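Local coordinates for protein Abbfa_003403 (Acinetobacter baumannii, PDB 4ZXH) that is a four-domain nonribosomal peptide synthetase that probably activates an amino acid, loads it on phosphopantetheine, condenses it and releases the product by its thioesterase, at residues P765-V770 against R845-G850; T849-C854 against H864-F869. All coordinates share one frame; numbering follows the deposited sequence.

Contact 1: P765-V770 against R845-G850; sequences PTETTV and RLYRTG
The ring of Tyr847 is packed from the side of 765-770 by Pro765, Glu767 and Thr768, which provide nearly all of the contact. Glu767 makes the CH-pi part: its CB sits over one face of the ring, 3.6 Å from the centroid and 16° off the normal, displaced toward the CZ/CE1 rim. A bend at chi2 (85°) then folds the chain along the ring, so that CG also lies 3.6 Å from Tyr847 CE1 and the carboxylate, turned 27° from the ring plane, ends beside the phenol. Apolar contacts continue along the CE2/CD2 side, where Pro765 CG meets Tyr847 CE2 at 3.7 Å and Thr768 CG2 meets Tyr847 CD2 at 3.9 Å, neither atom squarely over the face nor at the edge; the Thr768 side chain as a whole crosses that of Tyr847 at about a right angle. Pro765 CG further reaches Thr849 CG2 at 4.2 Å. In polar terms, the Tyr847 OH lies 3.2 Å from Glu767 OE2, an oxygen that is hydrogen-bonded to the Tyr823 hydroxyl. Within the turn, Thr768 N donates to Pro765 O (3.1 Å), while the Thr768 hydroxyl bonds with Ser772. By sequence, PTE and YRTGD match the A5 and A7 motifs of adenylation domains. Strand 809-816 lies alongside, its Ile814 touching Pro765 and Thr768 and pairing through its backbone with Tyr847; Phe834 meets the same tyrosine ring, and Val637 of strand 635-640 touches Glu767.

Contact 2: T849-C854 against H864-F869; sequences TGDKVC and HGRLDF
Arg866 curls its side chain back over Gly850 and Asp851, with bends at chi2 and chi3 (34° and 60°) returning the guanidinium to a strand from which its CB points away. One face of the guanidinium is laid over Gly850 O and Asp851 N, where Gly850, at positive phi, carries no side chain. NH2 serves two partners: it makes a weak hydrogen bond to Thr849 O at 2.8 Å and a salt bridge to Asp851 OD1 at 3.2 Å. The carboxylate and guanidinium planes stand 73° apart, in keeping with a salt bridge through one oxygen and one nitrogen instead of a flat, two-point pair. Lys852 and Leu867 cross obliquely, with Leu867 CD2 resting 3.8 Å from Lys852 CB while the extended lysine chain runs on toward Val871 and Arg877. At the other end, the imidazole of His864 approaches Cys854 obliquely, NE2 lying 3.8 Å from Cys854 CB; NE2 is hydrogen-bonded to Thr862 OG1 and ND1 to Glu879 OE2. Backbone bonds at two points stitch the segments together: His864 N to Lys852 O (2.9 Å), nearly in line with the carbonyl, and Leu867 N to Gly850 O (3.1 Å). Arg866 CA adds a CA-H...O contact to the same Gly850 oxygen. On the strand itself, Asp851 N donates to Thr849 OG1 (3.2 Å), closing an ST turn, while the same hydroxyl is hydrogen-bonded to Leu812 O. In related adenylation domains the aspartate of the A7 TGD motif holds the ribose hydroxyls of the adenylate. The chemistry here is consistent with Arg866, from the GRxD start of A8, acting as a second-shell residue that orients Asp851 through one oxygen.

Following the chain, 765-770 comes first, in the loop between strands 756-763 and 773-777 of the nine-stranded sheet. Contact 1 brings it back to strand 846-855 after 74 intervening residues, which include strands 792-797 and 809-816 of the smaller, curled antiparallel sheet. Contact 2 starts on the same strand and closes a much shorter loop of nine residues, through strand 861-863. The two loops neither nest nor cross: they follow one another, sharing Thr849 and Gly850, with centres 13 Å apart. Strand 846-855 thus joins the A5 loop at one end to the A8 segment at the other, in the loop that leads from strand 861-863 to helix 880-888.

Contact 1: P765-V770 against R845-G850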
# COMPACT_ATOMS: atom_id res chain seq x y z
N PRO A 765 16.39 23.14 14.34
CA PRO A 765 16.91 23.99 13.27
C PRO A 765 18.06 24.82 13.80
O PRO A 765 18.11 25.07 15.00
CB PRO A 765 15.72 24.88 12.92
CG PRO A 765 14.95 24.96 14.19
CD PRO A 765 15.08 23.60 14.83
N THR A 766 18.96 25.25 12.92
CA THR A 766 20.08 26.11 13.27
C THR A 766 19.59 27.38 13.99
O THR A 766 20.30 27.94 14.85
CB THR A 766 20.91 26.49 12.00
OG1 THR A 766 21.50 25.32 11.42
CG2 THR A 766 22.02 27.48 12.33
N GLU A 767 18.38 27.82 13.67
CA GLU A 767 17.82 29.05 14.23
C GLU A 767 17.42 28.95 15.71
O GLU A 767 17.10 29.97 16.32
CB GLU A 767 16.59 29.48 13.41
CG GLU A 767 16.90 30.01 12.01
CD GLU A 767 17.03 28.92 10.94
OE1 GLU A 767 17.32 27.75 11.30
OE2 GLU A 767 16.85 29.23 9.73
N THR A 768 17.44 27.76 16.29
CA THR A 768 17.11 27.66 17.72
C THR A 768 18.23 26.97 18.48
O THR A 768 18.02 26.46 19.59
CB THR A 768 15.77 26.92 17.97
OG1 THR A 768 15.77 25.65 17.31
CG2 THR A 768 14.61 27.75 17.45
N THR A 769 19.40 26.99 17.87
CA THR A 769 20.70 26.58 18.45
C THR A 769 20.91 25.07 18.57
O THR A 769 20.57 24.46 19.58
CB THR A 769 20.92 27.21 19.82
OG1 THR A 769 20.68 28.62 19.72
CG2 THR A 769 22.35 26.99 20.28
N VAL A 770 21.52 24.51 17.52
CA VAL A 770 21.92 23.10 17.41
C VAL A 770 20.75 22.12 17.54
O VAL A 770 20.17 21.73 16.53
CB VAL A 770 23.00 22.72 18.46
CG1 VAL A 770 23.57 21.37 18.10
CG2 VAL A 770 24.12 23.77 18.49
N ARG A 845 8.76 35.42 22.20
CA ARG A 845 9.26 35.33 20.85
C ARG A 845 9.35 33.86 20.42
O ARG A 845 9.77 32.99 21.20
CB ARG A 845 10.63 36.01 20.77
CG ARG A 845 11.14 36.31 19.37
CD ARG A 845 12.29 37.29 19.48
NE ARG A 845 12.93 37.61 18.21
CZ ARG A 845 14.14 37.17 17.86
NH1 ARG A 845 14.84 36.41 18.69
NH2 ARG A 845 14.65 37.53 16.69
N LEU A 846 8.92 33.58 19.18
CA LEU A 846 8.90 32.22 18.64
C LEU A 846 9.53 32.15 17.26
O LEU A 846 9.59 33.14 16.53
CB LEU A 846 7.47 31.68 18.53
CG LEU A 846 6.51 31.72 19.71
CD1 LEU A 846 5.17 31.17 19.26
CD2 LEU A 846 7.08 30.91 20.85
N TYR A 847 9.97 30.95 16.89
CA TYR A 847 10.58 30.74 15.59
C TYR A 847 9.76 29.77 14.76
O TYR A 847 9.35 28.71 15.24
CB TYR A 847 12.02 30.22 15.72
CG TYR A 847 12.56 29.73 14.39
CD1 TYR A 847 12.87 30.62 13.36
CD2 TYR A 847 12.72 28.37 14.14
CE1 TYR A 847 13.35 30.17 12.13
CE2 TYR A 847 13.19 27.91 12.92
CZ TYR A 847 13.51 28.82 11.92
OH TYR A 847 13.98 28.35 10.72
N ARG A 848 9.54 30.14 13.51
CA ARG A 848 8.74 29.38 12.56
C ARG A 848 9.62 28.43 11.73
O ARG A 848 10.43 28.87 10.88
CB ARG A 848 7.99 30.37 11.67
CG ARG A 848 7.21 29.77 10.58
CD ARG A 848 6.46 30.83 9.80
NE ARG A 848 5.31 30.21 9.16
CZ ARG A 848 4.28 30.90 8.67
NH1 ARG A 848 4.29 32.22 8.74
NH2 ARG A 848 3.27 30.26 8.11
N THR A 849 9.47 27.13 11.96
CA THR A 849 10.42 26.16 11.42
C THR A 849 10.16 25.65 10.02
O THR A 849 11.03 25.05 9.41
CB THR A 849 10.50 24.94 12.30
OG1 THR A 849 9.26 24.23 12.21
CG2 THR A 849 10.77 25.33 13.73
N GLY A 850 8.95 25.84 9.51
CA GLY A 850 8.65 25.35 8.18
C GLY A 850 8.61 23.84 8.11
O GLY A 850 8.50 23.27 7.02

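Contact 2: T849-C854 against H864-F869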
# COMPACT_ATOMS: atom_id res chain seq x y z
N THR A 849 9.47 27.13 11.96
CA THR A 849 10.42 26.16 11.42
C THR A 849 10.16 25.65 10.02
O THR A 849 11.03 25.05 9.41
CB THR A 849 10.50 24.94 12.30
OG1 THR A 849 9.26 24.23 12.21
CG2 THR A 849 10.77 25.33 13.73
N GLY A 850 8.95 25.84 9.51
CA GLY A 850 8.65 25.35 8.18
C GLY A 850 8.61 23.84 8.11
O GLY A 850 8.50 23.27 7.02
N ASP A 851 8.70 23.19 9.28
CA ASP A 851 8.61 21.72 9.41
C ASP A 851 7.17 21.24 9.65
O ASP A 851 6.44 21.79 10.48
CB ASP A 851 9.51 21.21 10.54
CG ASP A 851 10.98 21.03 10.11
OD1 ASP A 851 11.25 20.95 8.88
OD2 ASP A 851 11.87 20.94 10.99
N LYS A 852 6.76 20.20 8.93
CA LYS A 852 5.45 19.60 9.15
C LYS A 852 5.55 18.56 10.26
O LYS A 852 6.30 17.60 10.15
CB LYS A 852 4.95 18.96 7.86
CG LYS A 852 3.49 18.60 7.84
CD LYS A 852 3.16 17.96 6.51
CE LYS A 852 1.69 18.07 6.19
NZ LYS A 852 1.43 17.42 4.87
N VAL A 853 4.78 18.75 11.32
CA VAL A 853 4.82 17.89 12.50
C VAL A 853 3.41 17.46 12.90
O VAL A 853 2.45 18.21 12.72
CB VAL A 853 5.54 18.62 13.67
CG1 VAL A 853 5.11 18.07 15.01
CG2 VAL A 853 7.05 18.51 13.51
N CYS A 854 3.27 16.24 13.40
CA CYS A 854 1.97 15.78 13.87
C CYS A 854 1.91 15.75 15.40
O CYS A 854 2.79 15.20 16.06
CB CYS A 854 1.64 14.39 13.30
SG CYS A 854 -0.13 13.88 13.56
N HIS A 864 7.41 14.95 9.67
CA HIS A 864 6.90 14.53 8.36
C HIS A 864 7.35 15.56 7.35
O HIS A 864 6.71 15.78 6.30
CB HIS A 864 5.38 14.43 8.41
CG HIS A 864 4.87 13.47 9.44
ND1 HIS A 864 4.52 12.17 9.15
CD2 HIS A 864 4.68 13.62 10.78
CE1 HIS A 864 4.11 11.56 10.25
NE2 HIS A 864 4.20 12.42 11.25
N GLY A 865 8.53 16.10 7.64
CA GLY A 865 8.78 17.53 7.55
C GLY A 865 8.82 18.26 6.26
O GLY A 865 8.85 17.67 5.18
N ARG A 866 8.77 19.58 6.41
CA ARG A 866 8.93 20.55 5.34
C ARG A 866 7.59 20.70 4.56
O ARG A 866 7.31 19.98 3.61
CB ARG A 866 10.11 20.15 4.46
CG ARG A 866 10.89 21.24 3.72
CD ARG A 866 11.06 22.59 4.37
NE ARG A 866 11.75 22.57 5.65
CZ ARG A 866 11.91 23.66 6.40
NH1 ARG A 866 11.45 24.85 5.99
NH2 ARG A 866 12.55 23.56 7.57
N LEU A 867 6.76 21.64 5.02
CA LEU A 867 5.48 22.00 4.42
C LEU A 867 5.54 22.26 2.92
O LEU A 867 4.57 22.05 2.21
CB LEU A 867 4.94 23.24 5.12
CG LEU A 867 4.73 23.14 6.63
CD1 LEU A 867 4.67 24.52 7.21
CD2 LEU A 867 3.46 22.39 6.99
N ASP A 868 6.69 22.76 2.46
CA ASP A 868 6.86 23.12 1.05
C ASP A 868 6.82 21.93 0.10
O ASP A 868 6.60 22.12 -1.10
CB ASP A 868 8.18 23.87 0.85
CG ASP A 868 7.99 25.36 0.59
OD1 ASP A 868 6.84 25.84 0.69
OD2 ASP A 868 8.98 26.04 0.29
N PHE A 869 7.03 20.72 0.60
CA PHE A 869 7.08 19.56 -0.28
C PHE A 869 5.74 18.84 -0.44
O PHE A 869 4.94 18.73 0.49
CB PHE A 869 8.17 18.58 0.17
CG PHE A 869 9.53 19.23 0.30
CD1 PHE A 869 9.84 20.40 -0.41
CD2 PHE A 869 10.54 18.64 1.05
CE1 PHE A 869 11.08 21.01 -0.30
CE2 PHE A 869 11.81 19.23 1.14
CZ PHE A 869 12.07 20.42 0.46